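Local coordinates for aspartate aminotransferase, cytoplasmic (Schizosaccharomyces pombe 972h-, PDB 6JPK), which catalyses the reversible, pyridoxal 5'-phosphate-dependent transfer of an amino group from L-aspartate to 2-oxoglutarate, giving oxaloacetate and L-glutamate, at residues G75-F79 against A300-E305; A101-S107 against R263-Y269. The protein carries 1 engineered substitution. The contacts are given in a common frame with arbitrary orientation. Where two conformers were deposited one is given. Residues are numbered along the deposited sequence.

Contact 1 (G75-F79 against A300-E305); sequences GLPRF and ARIAAE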
loop_
_atom_site.group_PDB
_atom_site.type_symbol
_atom_site.label_atom_id
_atom_site.label_comp_id
_atom_site.label_asym_id
_atom_site.label_seq_id
_atom_site.Cartn_x
_atom_site.Cartn_y
_atom_site.Cartn_z
ATOM N N GLY A 75 -0.745 -11.974 0.689
ATOM C CA GLY A 75 -0.839 -11.600 2.088
ATOM C C GLY A 75 -0.703 -12.798 3.014
ATOM O O GLY A 75 -0.402 -13.918 2.600
ATOM N N LEU A 76 -0.939 -12.533 4.295
ATOM C CA LEU A 76 -0.783 -13.532 5.346
ATOM C C LEU A 76 -1.926 -14.536 5.254
ATOM O O LEU A 76 -3.092 -14.144 5.399
ATOM C CB LEU A 76 -0.774 -12.835 6.707
ATOM C CG LEU A 76 -0.664 -13.695 7.961
ATOM C CD1 LEU A 76 0.743 -14.299 8.083
ATOM C CD2 LEU A 76 -1.023 -12.869 9.195
ATOM N N PRO A 77 -1.653 -15.821 5.000
ATOM C CA PRO A 77 -2.759 -16.752 4.703
ATOM C C PRO A 77 -3.781 -16.883 5.818
ATOM O O PRO A 77 -4.982 -16.972 5.536
ATOM C CB PRO A 77 -2.031 -18.079 4.435
ATOM C CG PRO A 77 -0.672 -17.654 3.947
ATOM C CD PRO A 77 -0.332 -16.428 4.765
ATOM N N ARG A 78 -3.358 -16.891 7.084
ATOM C CA ARG A 78 -4.360 -17.019 8.133
ATOM C C ARG A 78 -5.178 -15.745 8.289
ATOM O O ARG A 78 -6.262 -15.791 8.883
ATOM C CB ARG A 78 -3.714 -17.405 9.465
ATOM C CG ARG A 78 -2.505 -16.594 9.837
ATOM C CD ARG A 78 -1.550 -17.429 10.710
ATOM N NE ARG A 78 -0.319 -16.695 11.004
ATOM C CZ ARG A 78 -0.260 -15.707 11.887
ATOM N NH1 ARG A 78 -1.365 -15.363 12.550
ATOM N NH2 ARG A 78 0.889 -15.068 12.107
ATOM N N PHE A 79 -4.682 -14.612 7.779
ATOM C CA PHE A 79 -5.530 -13.428 7.706
ATOM C C PHE A 79 -6.521 -13.518 6.550
ATOM O O PHE A 79 -7.725 -13.327 6.750
ATOM C CB PHE A 79 -4.694 -12.155 7.571
ATOM C CG PHE A 79 -5.518 -10.939 7.186
ATOM C CD1 PHE A 79 -6.329 -10.307 8.122
ATOM C CD2 PHE A 79 -5.495 -10.448 5.881
ATOM C CE1 PHE A 79 -7.093 -9.198 7.768
ATOM C CE2 PHE A 79 -6.251 -9.327 5.516
ATOM C CZ PHE A 79 -7.050 -8.708 6.459
ATOM N N ALA A 300 -2.389 -7.135 9.761
ATOM C CA ALA A 300 -2.923 -8.442 9.391
ATOM C C ALA A 300 -2.673 -9.466 10.487
ATOM O O ALA A 300 -3.537 -10.308 10.769
ATOM C CB ALA A 300 -2.303 -8.906 8.075
ATOM N N ARG A 301 -1.488 -9.426 11.103
ATOM C CA ARG A 301 -1.218 -10.343 12.205
ATOM C C ARG A 301 -2.203 -10.115 13.342
ATOM O O ARG A 301 -2.696 -11.069 13.944
ATOM C CB ARG A 301 0.225 -10.181 12.700
ATOM C CG ARG A 301 1.297 -10.667 11.726
ATOM C CD ARG A 301 2.720 -10.548 12.333
ATOM N NE ARG A 301 3.002 -9.182 12.757
ATOM C CZ ARG A 301 3.907 -8.370 12.200
ATOM N NH1 ARG A 301 4.675 -8.774 11.186
ATOM N NH2 ARG A 301 4.059 -7.140 12.683
ATOM N N ILE A 302 -2.529 -8.856 13.623
ATOM C CA ILE A 302 -3.437 -8.546 14.722
ATOM C C ILE A 302 -4.830 -9.073 14.416
ATOM O O ILE A 302 -5.446 -9.759 15.239
ATOM C CB ILE A 302 -3.454 -7.027 14.988
ATOM C CG1 ILE A 302 -2.156 -6.591 15.665
ATOM C CG2 ILE A 302 -4.661 -6.629 15.835
ATOM C CD1 ILE A 302 -2.015 -5.067 15.754
ATOM N N ALA A 303 -5.325 -8.778 13.207
ATOM C CA ALA A 303 -6.653 -9.211 12.796
ATOM C C ALA A 303 -6.747 -10.729 12.763
ATOM O O ALA A 303 -7.741 -11.309 13.221
ATOM C CB ALA A 303 -6.992 -8.608 11.424
ATOM N N ALA A 304 -5.714 -11.397 12.237
ATOM C CA ALA A 304 -5.737 -12.854 12.216
ATOM C C ALA A 304 -5.753 -13.405 13.635
ATOM O O ALA A 304 -6.416 -14.410 13.908
ATOM C CB ALA A 304 -4.536 -13.405 11.443
ATOM N N GLU A 305 -5.043 -12.753 14.558
ATOM C CA GLU A 305 -5.019 -13.251 15.933
ATOM C C GLU A 305 -6.418 -13.208 16.540
ATOM O O GLU A 305 -6.885 -14.191 17.124
ATOM C CB GLU A 305 -4.029 -12.439 16.775
ATOM C CG GLU A 305 -3.644 -13.113 18.061
ATOM C CD GLU A 305 -2.843 -14.408 17.834
ATOM O OE1 GLU A 305 -2.172 -14.550 16.776
ATOM O OE2 GLU A 305 -2.899 -15.287 18.720
HETATM O O HOH W 1 -1.527 -13.417 14.150
#
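The first turn of one helix meets the flank of another through three small residues, A300, A303 and A304, whose methyl groups let larger side chains come close to the 300-305 backbone. L76, at the N-cap position, has chi1 t and chi2 p, which carries its CD2 to 3.9 Å from R301 CA. F79 also takes chi1 t and lays its ring beside the alanines: A300 CB sits over one face in a CH-pi contact, 4.3 Å from the ring centroid, while A303 CB lies at the edge, 3.7 Å from F79 CE1. A304 CB touches both L76 CD2 (4.2 Å) and F79 CB (4.1 Å), and F79 N lies 3.9 Å from the same methyl.

R78 leaves the backbone sideways, and its chi1 p bends the long chain back and brings NH1 of R78 to 3.9 Å from A304 CB. The same NH1 of R78 is 4.4 Å from E305 OE1, too far for a salt bridge; water 1 joins them instead, accepting from R78 NH1 (2.5 Å) and donating to E305 OE1 (2.9 Å) and to R301 O (2.6 Å). R301 turns its own charged end away, to a salt bridge with E262 of the second subunit.

Helix 297-308 packs on helix 77-87 here and also touches helix 51-62 through R301, I302 and E305, with Q104 of strand 100-106 against F79 and A300.

Contact 2 (A101-S107 against R263-Y269); sequences ASMQSVS and RTGCMHY. With PO4 (phosphate ion), chain C.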
loop_
_atom_site.group_PDB
_atom_site.type_symbol
_atom_site.label_atom_id
_atom_site.label_comp_id
_atom_site.label_asym_id
_atom_site.label_seq_id
_atom_site.Cartn_x
_atom_site.Cartn_y
_atom_site.Cartn_z
ATOM N N ALA A 101 -11.138 -16.147 -4.039
ATOM C CA ALA A 101 -9.795 -15.606 -4.245
ATOM C C ALA A 101 -9.666 -14.371 -3.363
ATOM O O ALA A 101 -10.380 -13.389 -3.563
ATOM C CB ALA A 101 -9.560 -15.257 -5.715
ATOM N N SER A 102 -8.779 -14.426 -2.372
ATOM C CA SER A 102 -8.647 -13.368 -1.371
ATOM C C SER A 102 -7.255 -12.765 -1.458
ATOM O O SER A 102 -6.257 -13.492 -1.452
ATOM C CB SER A 102 -8.902 -13.896 0.045
ATOM O OG SER A 102 -10.208 -14.460 0.154
ATOM N N MET A 103 -7.191 -11.439 -1.539
ATOM C CA MET A 103 -5.931 -10.719 -1.624
ATOM C C MET A 103 -5.904 -9.680 -0.513
ATOM O O MET A 103 -6.692 -8.722 -0.534
ATOM C CB MET A 103 -5.776 -10.054 -2.988
ATOM C CG MET A 103 -5.687 -11.049 -4.137
ATOM S SD MET A 103 -3.954 -11.370 -4.542
ATOM C CE MET A 103 -3.419 -9.649 -4.699
ATOM N N GLN A 104 -5.009 -9.865 0.451
ATOM C CA GLN A 104 -4.793 -8.828 1.451
ATOM C C GLN A 104 -4.383 -7.549 0.737
ATOM O O GLN A 104 -3.557 -7.573 -0.183
ATOM C CB GLN A 104 -3.728 -9.261 2.454
ATOM C CG GLN A 104 -3.403 -8.218 3.516
ATOM C CD GLN A 104 -2.283 -8.671 4.427
ATOM O OE1 GLN A 104 -2.039 -9.881 4.598
ATOM N NE2 GLN A 104 -1.595 -7.702 5.030
ATOM N N SER A 105 -4.989 -6.439 1.133
ATOM C CA SER A 105 -4.851 -5.170 0.435
ATOM C C SER A 105 -4.478 -4.072 1.423
ATOM O O SER A 105 -4.551 -4.245 2.647
ATOM C CB SER A 105 -6.155 -4.802 -0.289
ATOM O OG SER A 105 -7.236 -4.754 0.631
ATOM N N VAL A 106 -4.093 -2.925 0.873
ATOM C CA VAL A 106 -3.821 -1.746 1.684
ATOM C C VAL A 106 -5.180 -1.168 2.062
ATOM O O VAL A 106 -5.640 -0.182 1.470
ATOM C CB VAL A 106 -2.954 -0.723 0.928
ATOM C CG1 VAL A 106 -2.592 0.455 1.831
ATOM C CG2 VAL A 106 -1.688 -1.390 0.394
ATOM N N SER A 107 -5.835 -1.820 3.024
ATOM C CA SER A 107 -7.156 -1.472 3.542
ATOM C C SER A 107 -8.228 -1.492 2.457
ATOM O O SER A 107 -8.035 -2.087 1.388
ATOM C CB SER A 107 -7.122 -0.107 4.234
ATOM O OG SER A 107 -8.024 -0.069 5.340
ATOM N N ARG A 263 -3.656 0.039 7.704
ATOM C CA ARG A 263 -4.056 -0.318 6.341
ATOM C C ARG A 263 -4.307 -1.825 6.188
ATOM O O ARG A 263 -3.641 -2.520 5.414
ATOM C CB ARG A 263 -3.018 0.165 5.318
ATOM C CG ARG A 263 -2.494 1.584 5.534
ATOM C CD ARG A 263 -3.614 2.606 5.638
ATOM N NE ARG A 263 -4.386 2.761 4.400
ATOM C CZ ARG A 263 -5.711 2.893 4.374
ATOM N NH1 ARG A 263 -6.343 3.046 3.226
ATOM N NH2 ARG A 263 -6.412 2.837 5.507
ATOM N N THR A 264 -5.310 -2.320 6.912
ATOM C CA THR A 264 -5.646 -3.744 6.909
ATOM C C THR A 264 -6.983 -3.954 6.193
ATOM O O THR A 264 -8.038 -3.522 6.680
ATOM C CB THR A 264 -5.684 -4.287 8.336
ATOM O OG1 THR A 264 -4.442 -3.985 8.989
ATOM C CG2 THR A 264 -5.891 -5.791 8.338
ATOM N N GLY A 265 -6.934 -4.627 5.045
ATOM C CA GLY A 265 -8.113 -4.891 4.247
ATOM C C GLY A 265 -7.901 -6.122 3.399
ATOM O O GLY A 265 -6.829 -6.734 3.405
ATOM N N CYS A 266 -8.943 -6.487 2.657
ATOM C CA CYS A 266 -8.873 -7.665 1.808
ATOM C C CYS A 266 -9.838 -7.509 0.642
ATOM O O CYS A 266 -10.965 -7.043 0.831
ATOM C CB CYS A 266 -9.207 -8.928 2.611
ATOM S SG CYS A 266 -8.574 -10.434 1.856
ATOM N N MET A 267 -9.392 -7.875 -0.563
ATOM C CA MET A 267 -10.283 -7.970 -1.714
ATOM C C MET A 267 -10.614 -9.436 -1.941
ATOM O O MET A 267 -9.736 -10.299 -1.837
ATOM C CB MET A 267 -9.651 -7.374 -2.984
ATOM C CG MET A 267 -10.651 -7.127 -4.133
ATOM S SD MET A 267 -10.218 -7.917 -5.720
ATOM C CE MET A 267 -10.633 -9.617 -5.413
ATOM N N HIS A 268 -11.880 -9.720 -2.249
ATOM C CA HIS A 268 -12.320 -11.091 -2.494
ATOM C C HIS A 268 -13.061 -11.164 -3.818
ATOM O O HIS A 268 -13.898 -10.306 -4.114
ATOM C CB HIS A 268 -13.257 -11.622 -1.393
ATOM C CG HIS A 268 -12.735 -11.432 -0.002
ATOM N ND1 HIS A 268 -11.972 -12.383 0.641
ATOM C CD2 HIS A 268 -12.880 -10.408 0.873
ATOM C CE1 HIS A 268 -11.655 -11.946 1.848
ATOM N NE2 HIS A 268 -12.199 -10.752 2.015
ATOM N N TYR A 269 -12.745 -12.190 -4.604
ATOM C CA TYR A 269 -13.554 -12.606 -5.744
ATOM C C TYR A 269 -14.182 -13.940 -5.391
ATOM O O TYR A 269 -13.468 -14.898 -5.059
ATOM C CB TYR A 269 -12.720 -12.713 -7.020
ATOM C CG TYR A 269 -13.430 -13.389 -8.183
ATOM C CD1 TYR A 269 -14.486 -12.766 -8.842
ATOM C CD2 TYR A 269 -13.035 -14.648 -8.621
ATOM C CE1 TYR A 269 -15.130 -13.386 -9.911
ATOM C CE2 TYR A 269 -13.671 -15.281 -9.679
ATOM C CZ TYR A 269 -14.719 -14.647 -10.326
ATOM O OH TYR A 269 -15.348 -15.267 -11.389
HETATM P P PO4 C . -9.897 2.451 4.111
HETATM O O1 PO4 C . -9.075 2.597 2.847
HETATM O O2 PO4 C . -9.994 1.007 4.546
HETATM O O3 PO4 C . -9.237 3.286 5.189
HETATM O O4 PO4 C . -11.308 2.953 3.922
HETATM O O HOH W 2 -6.858 -0.223 7.990
#
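A101 opens an antiparallel pairing of strands whose directions differ by 142°. It forms a hydrogen-bonded pair with Y269, A101 N to Y269 O and Y269 N to A101 O both 2.8 Å, and its small CB packs 4.3 Å from Y269 CB. S102 faces the other side of the sheet, where its OG and H268 ND1 share a 2.8 Å hydrogen bond; the short hydroxyl side chain suits this non-hydrogen-bonded pair. M103 pairs with M267 through two more 2.8 Å bonds, M103 N to M267 O and M267 N to M103 O, and both flexible thioethers enter the apolar layer under the helices. Q104, opposite C266, spends its OE1 on the backbone N of L76.

At S105 the pairing loosens: S105 N to G265 O is sound at 2.9 Å, but G265 N to S105 O is weak at 3.4 Å. G265 suits this place, since a CB there would clash with S107 C. V106 centres an inverse gamma turn, and its CG1 rests 3.5 Å from R263 CB. S107 OG donates a very short hydrogen bond, 2.4 Å, to O2 of a phosphate ion, probably from the crystallisation liquor, while R263 NH1 and NH2 bind PO4 O1 and O3 at 2.8 and 2.9 Å. R263's side chain lies about 7 Å from that of K255, the probable cofactor lysine, here without cofactor, consistent with the cofactor phosphate site of this family.

Strand 100-106 is outermost in the mixed sheet within this chain; strand 264-270 lies between it and strand 247-252, antiparallel to both. Helices 107-127 and 274-289 pack on the M103 and M267 face, helix 77-87 on the Q104 and H268 face.

How the contacts relate
Both contacts are largely buried, but contact 2 lies nearer the centre of the chain (its centre about 14 Å away, against 20 Å for contact 1), and contact 1 has an exposed fringe at R78. They share no element, yet they touch: OE1 of Q104 accepts from L76 N, a probable hydrogen bond of 2.9 Å, and F79 CE2 lies 3.4 Å from G265 O, so the helix pair of contact 1 rests against the sheet edge of contact 2. Chemistry follows place. Backbone hydrogen bonds dominate between the strands, whereas the helices meet through apolar side chains and one water. Contact 2 reaches the phosphate site; contact 1 lies away from it.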